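Local coordinates for AB hydrolase-1 domain-containing protein (Parabacteroides distasonis, PDB 4Q34) that is of unknown function but is probably an esterase of the alpha/beta-hydrolase family, at residues Val181-Leu186 against Ile242-Gly247; Ala196-Gly201 against His298-Asp303; Ile271-Leu276 against Val283-Leu288; Val291-Asn296 against Ala310-Glu315. One frame throughout, in Å; residues are numbered along the deposited sequence.

Interaction 1 (Val181-Leu186 against Ile242-Gly247)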
# COMPACT_ATOMS: atom_id res chain seq x y z
N VAL A 181 18.64 -6.45 4.28
CA VAL A 181 17.64 -7.31 3.65
C VAL A 181 18.21 -7.84 2.34
O VAL A 181 18.14 -9.02 2.08
CB VAL A 181 16.28 -6.62 3.48
CG1 VAL A 181 15.34 -7.48 2.68
CG2 VAL A 181 15.69 -6.29 4.86
N GLY A 182 18.77 -6.95 1.53
CA GLY A 182 19.47 -7.28 0.31
C GLY A 182 20.59 -8.29 0.52
O GLY A 182 20.67 -9.31 -0.20
N TRP A 183 21.43 -8.07 1.53
CA TRP A 183 22.58 -8.94 1.74
C TRP A 183 22.11 -10.34 2.11
O TRP A 183 22.71 -11.32 1.67
CB TRP A 183 23.59 -8.42 2.77
CG TRP A 183 23.96 -6.99 2.68
CD1 TRP A 183 24.13 -6.16 3.73
CD2 TRP A 183 24.23 -6.20 1.51
NE1 TRP A 183 24.47 -4.90 3.31
CE2 TRP A 183 24.52 -4.89 1.94
CE3 TRP A 183 24.21 -6.44 0.13
CZ2 TRP A 183 24.81 -3.85 1.06
CZ3 TRP A 183 24.53 -5.41 -0.74
CH2 TRP A 183 24.79 -4.12 -0.27
N ASN A 184 21.01 -10.43 2.86
CA ASN A 184 20.42 -11.71 3.23
C ASN A 184 19.74 -12.42 2.04
O ASN A 184 19.85 -13.65 1.87
CB ASN A 184 19.43 -11.52 4.40
CG ASN A 184 20.12 -11.48 5.75
OD1 ASN A 184 20.47 -12.51 6.28
ND2 ASN A 184 20.36 -10.30 6.29
N THR A 185 19.03 -11.64 1.24
CA THR A 185 18.25 -12.19 0.13
C THR A 185 19.20 -12.83 -0.90
O THR A 185 18.86 -13.87 -1.51
CB THR A 185 17.39 -11.11 -0.51
OG1 THR A 185 16.61 -10.44 0.48
CG2 THR A 185 16.45 -11.71 -1.56
N LEU A 186 20.39 -12.25 -1.09
CA LEU A 186 21.35 -12.78 -2.03
C LEU A 186 21.69 -14.27 -1.77
O LEU A 186 21.96 -15.04 -2.69
CB LEU A 186 22.62 -11.90 -2.05
CG LEU A 186 23.67 -12.24 -3.13
CD1 LEU A 186 23.14 -11.90 -4.52
CD2 LEU A 186 24.98 -11.49 -2.90
N ILE A 242 27.82 -4.96 -7.32
CA ILE A 242 27.15 -4.20 -6.29
C ILE A 242 27.62 -2.74 -6.34
O ILE A 242 28.80 -2.49 -6.53
CB ILE A 242 27.48 -4.78 -4.90
CG1 ILE A 242 26.97 -6.21 -4.79
CG2 ILE A 242 26.91 -3.92 -3.79
CD1 ILE A 242 27.39 -6.97 -3.55
N VAL A 243 26.65 -1.82 -6.25
CA VAL A 243 26.95 -0.39 -6.11
C VAL A 243 26.24 0.14 -4.85
O VAL A 243 25.14 -0.24 -4.54
CB VAL A 243 26.64 0.44 -7.41
CG1 VAL A 243 25.13 0.47 -7.70
CG2 VAL A 243 27.14 1.87 -7.29
N ILE A 244 26.92 1.04 -4.15
CA ILE A 244 26.43 1.63 -2.91
C ILE A 244 26.58 3.14 -3.04
O ILE A 244 27.65 3.60 -3.43
CB ILE A 244 27.25 1.10 -1.73
CG1 ILE A 244 26.94 -0.39 -1.52
CG2 ILE A 244 26.92 1.86 -0.45
CD1 ILE A 244 28.02 -1.11 -0.75
N TYR A 245 25.50 3.89 -2.74
CA TYR A 245 25.50 5.36 -2.82
C TYR A 245 25.27 5.99 -1.45
O TYR A 245 24.41 5.55 -0.69
CB TYR A 245 24.41 5.89 -3.77
CG TYR A 245 24.50 5.39 -5.18
CD1 TYR A 245 25.35 5.98 -6.10
CD2 TYR A 245 23.72 4.32 -5.60
CE1 TYR A 245 25.44 5.51 -7.41
CE2 TYR A 245 23.78 3.87 -6.91
CZ TYR A 245 24.66 4.46 -7.81
OH TYR A 245 24.69 3.99 -9.11
N TYR A 246 26.07 7.01 -1.11
CA TYR A 246 25.84 7.84 0.05
C TYR A 246 25.75 9.30 -0.37
O TYR A 246 26.52 9.77 -1.22
CB TYR A 246 26.94 7.68 1.15
CG TYR A 246 26.80 6.40 1.93
CD1 TYR A 246 26.00 6.34 3.06
CD2 TYR A 246 27.44 5.24 1.52
CE1 TYR A 246 25.83 5.13 3.74
CE2 TYR A 246 27.26 4.03 2.20
CZ TYR A 246 26.46 3.99 3.29
OH TYR A 246 26.29 2.79 3.95
N GLY A 247 24.85 10.02 0.28
CA GLY A 247 24.69 11.45 0.04
C GLY A 247 25.64 12.35 0.84
O GLY A 247 26.76 11.96 1.20
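Trp183 is the one helical side chain that truly meets the strand: it sends the far corner of its six-membered ring against Ile242 and Ile244. Trp183 CH2 lies 4.1 Å from CG2 of Ile242, and CZ3 of the indole is equally near that methyl. Trp183 CH2 also stands 4.4 Å from CD1 of Ile244. Both methyls approach the indole plane at a slant, and the side chains of Trp183 and Ile242 cross obliquely. The reach is long, since the CA atoms of Trp183 and Ile242 are 10.4 Å apart. It depends on the Trp183 torsion, which sets CG beside the backbone N and opposite the carbonyl carbon (chi1 -45°); Ile242 turns CG2 to meet it.

This buried, wholly apolar touch is the close part of the contact. Leu186, one turn further along the chain, only borders it: its CB points at the strand, but CD2 of Leu186 stays 5.2 Å from CD1 of Ile242, and the residue is partly exposed, as is Asn184. The backbone is braced at Thr185, whose OG1 gives a hydrogen bond of 2.6 Å to Val181 O from above the carbonyl plane, while Thr185 N bonds to the same oxygen.

Helix 178-185 follows strand 170-175, the place of the helix behind the nucleophile elbow in alpha/beta hydrolases. Here it packs on the central sheet, with Trp183 also resting on Ile195 of strand 192-198 and meeting Trp272 of helix 257-277, while Thr185 touches Ser157 and Tyr160 of helix 153-167.

Interaction 2 (Ala196-Gly201 against His298-Asp303)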
# COMPACT_ATOMS: atom_id res chain seq x y z
N ALA A 196 21.97 -2.58 -6.16
CA ALA A 196 22.29 -1.17 -5.92
C ALA A 196 21.64 -0.78 -4.60
O ALA A 196 20.42 -0.95 -4.44
CB ALA A 196 21.76 -0.28 -7.03
N SER A 197 22.42 -0.19 -3.71
CA SER A 197 21.90 0.19 -2.41
C SER A 197 22.16 1.64 -2.08
O SER A 197 23.32 2.12 -2.18
CB SER A 197 22.49 -0.72 -1.31
OG SER A 197 21.82 -0.52 -0.08
N TYR A 198 21.09 2.33 -1.68
CA TYR A 198 21.18 3.71 -1.24
C TYR A 198 21.33 3.75 0.29
O TYR A 198 20.47 3.23 1.02
CB TYR A 198 19.95 4.55 -1.66
CG TYR A 198 19.94 4.75 -3.15
CD1 TYR A 198 20.64 5.80 -3.74
CD2 TYR A 198 19.35 3.82 -3.94
CE1 TYR A 198 20.71 5.92 -5.11
CE2 TYR A 198 19.40 3.91 -5.31
CZ TYR A 198 20.08 4.98 -5.91
OH TYR A 198 20.16 5.09 -7.28
N GLU A 199 22.45 4.31 0.75
CA GLU A 199 22.70 4.48 2.18
C GLU A 199 22.33 3.26 3.03
O GLU A 199 21.55 3.36 3.97
CB GLU A 199 21.99 5.72 2.73
CG GLU A 199 22.44 6.98 2.01
CD GLU A 199 22.74 8.17 2.90
OE1 GLU A 199 22.29 8.18 4.07
OE2 GLU A 199 23.41 9.13 2.42
N PRO A 200 22.91 2.09 2.71
CA PRO A 200 22.68 0.92 3.54
C PRO A 200 23.13 1.13 4.99
O PRO A 200 24.04 1.88 5.28
CB PRO A 200 23.50 -0.19 2.86
CG PRO A 200 24.53 0.53 2.07
CD PRO A 200 23.85 1.81 1.63
N GLY A 201 22.50 0.41 5.89
CA GLY A 201 22.90 0.45 7.29
C GLY A 201 22.52 -0.86 7.94
O GLY A 201 21.37 -1.28 7.81
N HIS A 298 19.53 11.40 3.14
CA HIS A 298 19.46 9.95 3.24
C HIS A 298 18.54 9.34 2.21
O HIS A 298 18.65 8.18 2.02
CB HIS A 298 18.99 9.60 4.64
CG HIS A 298 18.77 8.14 4.89
ND1 HIS A 298 19.78 7.22 4.80
CD2 HIS A 298 17.69 7.48 5.33
CE1 HIS A 298 19.30 6.02 5.10
NE2 HIS A 298 18.03 6.16 5.42
N PHE A 299 17.67 10.14 1.57
CA PHE A 299 16.79 9.63 0.48
C PHE A 299 17.13 10.24 -0.90
O PHE A 299 16.35 11.03 -1.43
CB PHE A 299 15.33 9.95 0.72
CG PHE A 299 14.69 9.23 1.86
CD1 PHE A 299 15.01 9.54 3.15
CD2 PHE A 299 13.70 8.31 1.65
CE1 PHE A 299 14.42 8.88 4.20
CE2 PHE A 299 13.08 7.67 2.70
CZ PHE A 299 13.46 7.95 4.00
N PRO A 300 18.28 9.87 -1.46
CA PRO A 300 18.65 10.51 -2.73
C PRO A 300 17.69 10.24 -3.87
O PRO A 300 17.55 11.08 -4.77
CB PRO A 300 20.02 9.87 -3.05
CG PRO A 300 20.55 9.45 -1.73
CD PRO A 300 19.36 9.02 -0.95
N MSE A 301 16.99 9.12 -3.80
CA MSE A 301 15.99 8.77 -4.82
C MSE A 301 14.81 9.68 -4.85
O MSE A 301 14.10 9.68 -5.85
CB MSE A 301 15.52 7.27 -4.68
CG MSE A 301 14.58 6.99 -3.49
SE MSE A 301 15.30 7.16 -1.70
CE MSE A 301 16.63 5.80 -1.82
N SER A 302 14.54 10.46 -3.79
CA SER A 302 13.37 11.39 -3.78
C SER A 302 13.78 12.86 -3.62
O SER A 302 12.93 13.75 -3.56
CB SER A 302 12.32 10.99 -2.73
OG SER A 302 12.86 10.91 -1.40
N ASP A 303 15.08 13.10 -3.52
CA ASP A 303 15.61 14.46 -3.40
C ASP A 303 15.32 15.29 -4.67
O ASP A 303 14.95 14.74 -5.71
CB ASP A 303 17.11 14.41 -3.16
CG ASP A 303 17.49 14.04 -1.73
OD1 ASP A 303 16.65 14.09 -0.79
OD2 ASP A 303 18.67 13.68 -1.55
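The imidazole of His298 receives Glu199 at its edge, with OE1 only 2° out of the ring plane. The second flat group, the phenol ring of Tyr198, is approached aslant by the Met301 methyl and the Pro300 ring, while outside the contact it stacks with Tyr245. A carboxylate just past strand 192-198 bonded to a histidine in the loop before the last helix resembles the acid-histidine pairing of the alpha/beta-hydrolase fold, and His298 also touches Ser176, which follows strand 170-175 where the fold carries its nucleophile and is probably that residue.

His298 ND1 donates to Glu199 OE1 over 2.8 Å, nearly straight at 166°. The oxygen is met on its anti side, out of the carboxylate plane, and the two flat groups are strongly twisted against each other. His298 carries CG opposite its backbone N (chi1 176°), which turns ND1 to the acid. The carboxylate is gripped from elsewhere too: Arg117 forms a salt bridge with OE1, and the Gly247 amide bonds to OE2. With an alanine in place of Glu199, the imidazole would probably lose the acceptor that fixes its rotation, and Arg117 and the Gly247 amide would be left without their mate.

Beside this polar pair lies a greasy layer. Pro300 CG sits 4.2 Å from Tyr198 CD1, and the proline ring also rests on Val309 of helix 306-319. Met301, present as selenomethionine, is folded back by bends at chi2 and chi3, bringing its methyl CE to 3.6 Å from CB and 3.7 Å from CG of Tyr198.

Interaction 3 (Ile271-Leu276 against Val283-Leu288)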
# COMPACT_ATOMS: atom_id res chain seq x y z
N ILE A 271 35.63 -0.08 3.07
CA ILE A 271 36.48 -1.16 3.53
C ILE A 271 35.94 -2.50 3.04
O ILE A 271 36.68 -3.31 2.48
CB ILE A 271 36.60 -1.16 5.06
CG1 ILE A 271 37.38 0.10 5.49
CG2 ILE A 271 37.26 -2.45 5.54
CD1 ILE A 271 37.31 0.39 6.99
N TRP A 272 34.63 -2.68 3.21
CA TRP A 272 33.91 -3.88 2.73
C TRP A 272 34.10 -4.11 1.23
O TRP A 272 34.46 -5.21 0.81
CB TRP A 272 32.43 -3.71 3.04
CG TRP A 272 31.55 -4.92 2.84
CD1 TRP A 272 31.58 -6.06 3.58
CD2 TRP A 272 30.47 -5.06 1.93
NE1 TRP A 272 30.58 -6.92 3.16
CE2 TRP A 272 29.88 -6.33 2.15
CE3 TRP A 272 29.92 -4.24 0.93
CZ2 TRP A 272 28.82 -6.79 1.42
CZ3 TRP A 272 28.86 -4.71 0.19
CH2 TRP A 272 28.32 -5.97 0.44
N ALA A 273 33.96 -3.04 0.44
CA ALA A 273 34.13 -3.12 -1.01
C ALA A 273 35.56 -3.55 -1.35
O ALA A 273 35.78 -4.40 -2.19
CB ALA A 273 33.83 -1.77 -1.68
N LYS A 274 36.54 -2.94 -0.69
CA LYS A 274 37.94 -3.27 -0.92
C LYS A 274 38.20 -4.77 -0.65
O LYS A 274 38.81 -5.47 -1.46
CB LYS A 274 38.84 -2.34 -0.09
CG LYS A 274 40.32 -2.70 -0.12
CD LYS A 274 40.87 -2.75 -1.52
CE LYS A 274 42.39 -2.68 -1.49
NZ LYS A 274 42.93 -3.05 -2.83
N MSE A 275 37.69 -5.26 0.48
CA MSE A 275 37.90 -6.63 0.85
C MSE A 275 37.27 -7.56 -0.13
O MSE A 275 37.87 -8.56 -0.48
CB MSE A 275 37.36 -6.87 2.26
CG MSE A 275 38.33 -6.20 3.23
SE MSE A 275 37.64 -6.46 5.05
CE MSE A 275 37.49 -8.42 4.93
N LEU A 276 36.07 -7.25 -0.59
CA LEU A 276 35.42 -8.10 -1.62
C LEU A 276 36.13 -8.02 -2.97
O LEU A 276 36.33 -9.03 -3.65
CB LEU A 276 33.95 -7.76 -1.76
CG LEU A 276 33.07 -8.25 -0.61
CD1 LEU A 276 31.70 -7.57 -0.61
CD2 LEU A 276 32.93 -9.77 -0.65
N VAL A 283 32.42 -4.42 -6.34
CA VAL A 283 31.67 -3.55 -5.48
C VAL A 283 32.19 -2.12 -5.64
O VAL A 283 33.39 -1.90 -5.55
CB VAL A 283 31.82 -3.98 -4.01
CG1 VAL A 283 30.94 -3.13 -3.13
CG2 VAL A 283 31.52 -5.48 -3.87
N THR A 284 31.28 -1.21 -5.88
CA THR A 284 31.60 0.22 -6.10
C THR A 284 30.87 0.99 -5.03
O THR A 284 29.68 0.76 -4.79
CB THR A 284 31.09 0.65 -7.49
OG1 THR A 284 31.71 -0.16 -8.50
CG2 THR A 284 31.40 2.11 -7.77
N VAL A 285 31.58 1.92 -4.39
CA VAL A 285 30.98 2.81 -3.44
C VAL A 285 31.15 4.23 -3.94
O VAL A 285 32.26 4.63 -4.22
CB VAL A 285 31.60 2.68 -2.06
CG1 VAL A 285 30.93 3.62 -1.08
CG2 VAL A 285 31.51 1.24 -1.59
N ILE A 286 30.03 4.94 -4.07
CA ILE A 286 30.01 6.30 -4.60
C ILE A 286 29.47 7.26 -3.56
O ILE A 286 28.34 7.09 -3.08
CB ILE A 286 29.17 6.34 -5.87
CG1 ILE A 286 29.94 5.63 -6.98
CG2 ILE A 286 28.87 7.78 -6.27
CD1 ILE A 286 29.13 5.28 -8.18
N HIS A 287 30.26 8.27 -3.22
CA HIS A 287 29.83 9.32 -2.34
C HIS A 287 29.45 10.44 -3.27
O HIS A 287 30.30 11.01 -3.98
CB HIS A 287 30.97 9.72 -1.40
CG HIS A 287 30.60 10.77 -0.41
ND1 HIS A 287 31.52 11.67 0.08
CD2 HIS A 287 29.41 11.12 0.14
CE1 HIS A 287 30.92 12.51 0.91
NE2 HIS A 287 29.64 12.19 0.97
N LEU A 288 28.16 10.76 -3.29
CA LEU A 288 27.60 11.55 -4.36
C LEU A 288 28.33 12.91 -4.59
O LEU A 288 28.54 13.27 -5.72
CB LEU A 288 26.10 11.71 -4.16
CG LEU A 288 25.23 10.44 -4.30
CD1 LEU A 288 23.75 10.67 -3.93
CD2 LEU A 288 25.31 10.02 -5.74
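Val283 and Ala273 form the closest meeting of helix and strand, with CG1 of the valine 3.5 Å from CB of the alanine. The other Val283 methyl, CG2, turns to Leu276, lying 3.9 Å from its CD1 and equally near its CB. CG1 is further touched by Trp272, whose CZ3 comes in obliquely at 4.2 Å. Two residues on, on the same face of the strand, Val285 CG2 closes on Ala273 CB at 3.8 Å. The short methyl of Ala273 is thus shared by two valines and lets the helix come near, the CA atoms of Ala273 and Val283 being 5.1 Å apart.

Within the helix, Leu276 CD1 sits over the centre of one Trp272 ring face, 3.5 Å above the plane, a CH-pi arrangement that places both groups against Val283. The indole NE1 is tied to Pro205 O, and the Val283 amide to Asn277 OD1 at the helix end. The local axes approach to 7.8 Å and run almost antiparallel, as expected where helix 257-277 returns the chain between parallel strands 242-246 and 283-287 of a beta-alpha-beta unit.

A serine in place of Val283 is likely to open a gap between Trp272, Ala273 and Leu276, and to set a hydroxyl among carbon atoms. No hydrogen bond links the two segments, which implies that the helix is held on the sheet here by fit between apolar surfaces.

Interaction 4 (Val291-Asn296 against Ala310-Glu315)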
# COMPACT_ATOMS: atom_id res chain seq x y z
N VAL A 291 31.12 12.87 -7.03
CA VAL A 291 30.81 12.74 -8.48
C VAL A 291 29.91 13.89 -9.00
O VAL A 291 29.23 13.76 -10.02
CB VAL A 291 30.22 11.35 -8.86
CG1 VAL A 291 31.22 10.25 -8.53
CG2 VAL A 291 28.88 11.07 -8.18
N GLY A 292 29.91 15.01 -8.27
CA GLY A 292 29.28 16.23 -8.74
C GLY A 292 27.86 16.49 -8.29
O GLY A 292 27.26 17.47 -8.72
N LEU A 293 27.30 15.63 -7.43
CA LEU A 293 25.96 15.85 -6.88
C LEU A 293 26.03 16.27 -5.39
O LEU A 293 26.52 15.53 -4.54
CB LEU A 293 25.12 14.57 -7.03
CG LEU A 293 24.60 14.18 -8.41
CD1 LEU A 293 25.70 13.93 -9.41
CD2 LEU A 293 23.71 12.94 -8.29
N HIS A 294 25.56 17.47 -5.09
CA HIS A 294 25.72 18.05 -3.76
C HIS A 294 24.37 18.21 -3.09
O HIS A 294 23.38 18.48 -3.77
CB HIS A 294 26.45 19.39 -3.86
CG HIS A 294 27.78 19.26 -4.54
ND1 HIS A 294 28.94 18.94 -3.86
CD2 HIS A 294 28.13 19.34 -5.85
CE1 HIS A 294 29.95 18.88 -4.72
NE2 HIS A 294 29.48 19.10 -5.93
N GLY A 295 24.32 18.02 -1.76
CA GLY A 295 23.12 18.32 -1.00
C GLY A 295 22.16 17.16 -0.78
O GLY A 295 21.05 17.37 -0.28
N ASN A 296 22.53 15.98 -1.19
CA ASN A 296 21.65 14.85 -0.96
C ASN A 296 21.51 14.48 0.49
O ASN A 296 22.45 14.58 1.28
CB ASN A 296 22.06 13.63 -1.82
CG ASN A 296 21.74 13.83 -3.28
OD1 ASN A 296 22.62 14.16 -4.11
ND2 ASN A 296 20.46 13.71 -3.60
N ALA A 310 19.09 9.19 -10.62
CA ALA A 310 18.61 8.11 -11.50
C ALA A 310 19.56 7.92 -12.68
O ALA A 310 19.86 6.80 -13.05
CB ALA A 310 17.19 8.39 -11.99
N ASP A 311 20.07 9.01 -13.26
CA ASP A 311 21.00 8.88 -14.36
C ASP A 311 22.28 8.10 -14.00
O ASP A 311 22.81 7.32 -14.80
CB ASP A 311 21.41 10.26 -14.92
CG ASP A 311 20.28 10.98 -15.66
OD1 ASP A 311 19.27 10.36 -16.04
OD2 ASP A 311 20.40 12.22 -15.84
N LEU A 312 22.76 8.32 -12.78
CA LEU A 312 23.92 7.60 -12.26
C LEU A 312 23.63 6.13 -12.18
O LEU A 312 24.44 5.29 -12.59
CB LEU A 312 24.33 8.07 -10.86
CG LEU A 312 25.14 9.34 -10.77
CD1 LEU A 312 25.24 9.66 -9.29
CD2 LEU A 312 26.51 9.17 -11.41
N LEU A 313 22.46 5.79 -11.64
CA LEU A 313 22.07 4.40 -11.60
C LEU A 313 21.92 3.80 -13.02
O LEU A 313 22.40 2.68 -13.28
CB LEU A 313 20.78 4.21 -10.79
CG LEU A 313 20.26 2.77 -10.67
CD1 LEU A 313 21.28 1.79 -10.11
CD2 LEU A 313 18.97 2.78 -9.85
N SER A 314 21.24 4.49 -13.93
CA SER A 314 21.09 3.98 -15.32
C SER A 314 22.46 3.72 -15.95
O SER A 314 22.65 2.78 -16.67
CB SER A 314 20.35 4.98 -16.21
OG SER A 314 18.97 5.03 -15.92
N GLU A 315 23.42 4.60 -15.69
CA GLU A 315 24.74 4.45 -16.22
C GLU A 315 25.39 3.14 -15.74
O GLU A 315 25.95 2.38 -16.52
CB GLU A 315 25.61 5.71 -15.85
CG GLU A 315 27.06 5.63 -16.32
CD GLU A 315 27.86 6.90 -15.98
OE1 GLU A 315 28.11 7.07 -14.80
OE2 GLU A 315 28.25 7.64 -16.91
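Leu312 and Leu293 point their side chains at each other through matching first torsions: each has CG opposite the carbonyl carbon and beside the backbone N, at chi1 -80° in Leu312 and -74° in Leu293. Leu312 is then extended (chi2 173°), which carries CD1 forward from the helix. The two leucines meet tip to tip, with Leu312 CD1 3.8 Å from Leu293 CD2. The same Leu312 CD1 lies 4.1 Å from Val291 CG2, the methyl that sits between the backbone N and the carbonyl carbon of its own residue, and here the side chains cross at a slant. Leu312 was modelled in two conformers, so the contacts of its CD1 hold for one conformer and are less certain for the other.

The contact is small and purely apolar, without hydrogen bonds between the segments. It is shielded unevenly: Leu293 is buried, whereas Val291 lies at the exposed margin. Between them Gly292 has a positive phi, at which a CB would press on the preceding carbonyl oxygen; Gly295 repeats this conformation, and its amide is held by Asp248.

The loop thus leans on the last helix of the alpha/beta-hydrolase fold shortly after leaving strand 283-287, and Leu312 also touches Leu288, just past that strand. Around the rest of helix 306-319, Leu313 rests on Ala196 and Tyr198 of strand 192-198, while Ala310 packs on Phe72, Ile75 and Phe76 of helix 72-78.

Interactions 1, 2 and 3 all reach the central sheet through adjoining strands: 192-198, 242-246 and 283-287. Interactions 1 and 2 lie deep, about 7 Å between each centre and that of the chain, whereas interactions 3 and 4 lie about 17 and 16 Å out, and only interaction 4 has an exposed touching residue. Chemistry follows place: interaction 2, near the probable active site, alone has a hydrogen bond between its segments, and the others are apolar packing. Interaction 1 meets interaction 2 where Tyr245 O lies 2.7 Å from Glu199 N, a probable hydrogen bond. Interactions 2 and 4 share the loop before helix 306-319, tied by Asn296 ND2 to Asp303 OD2.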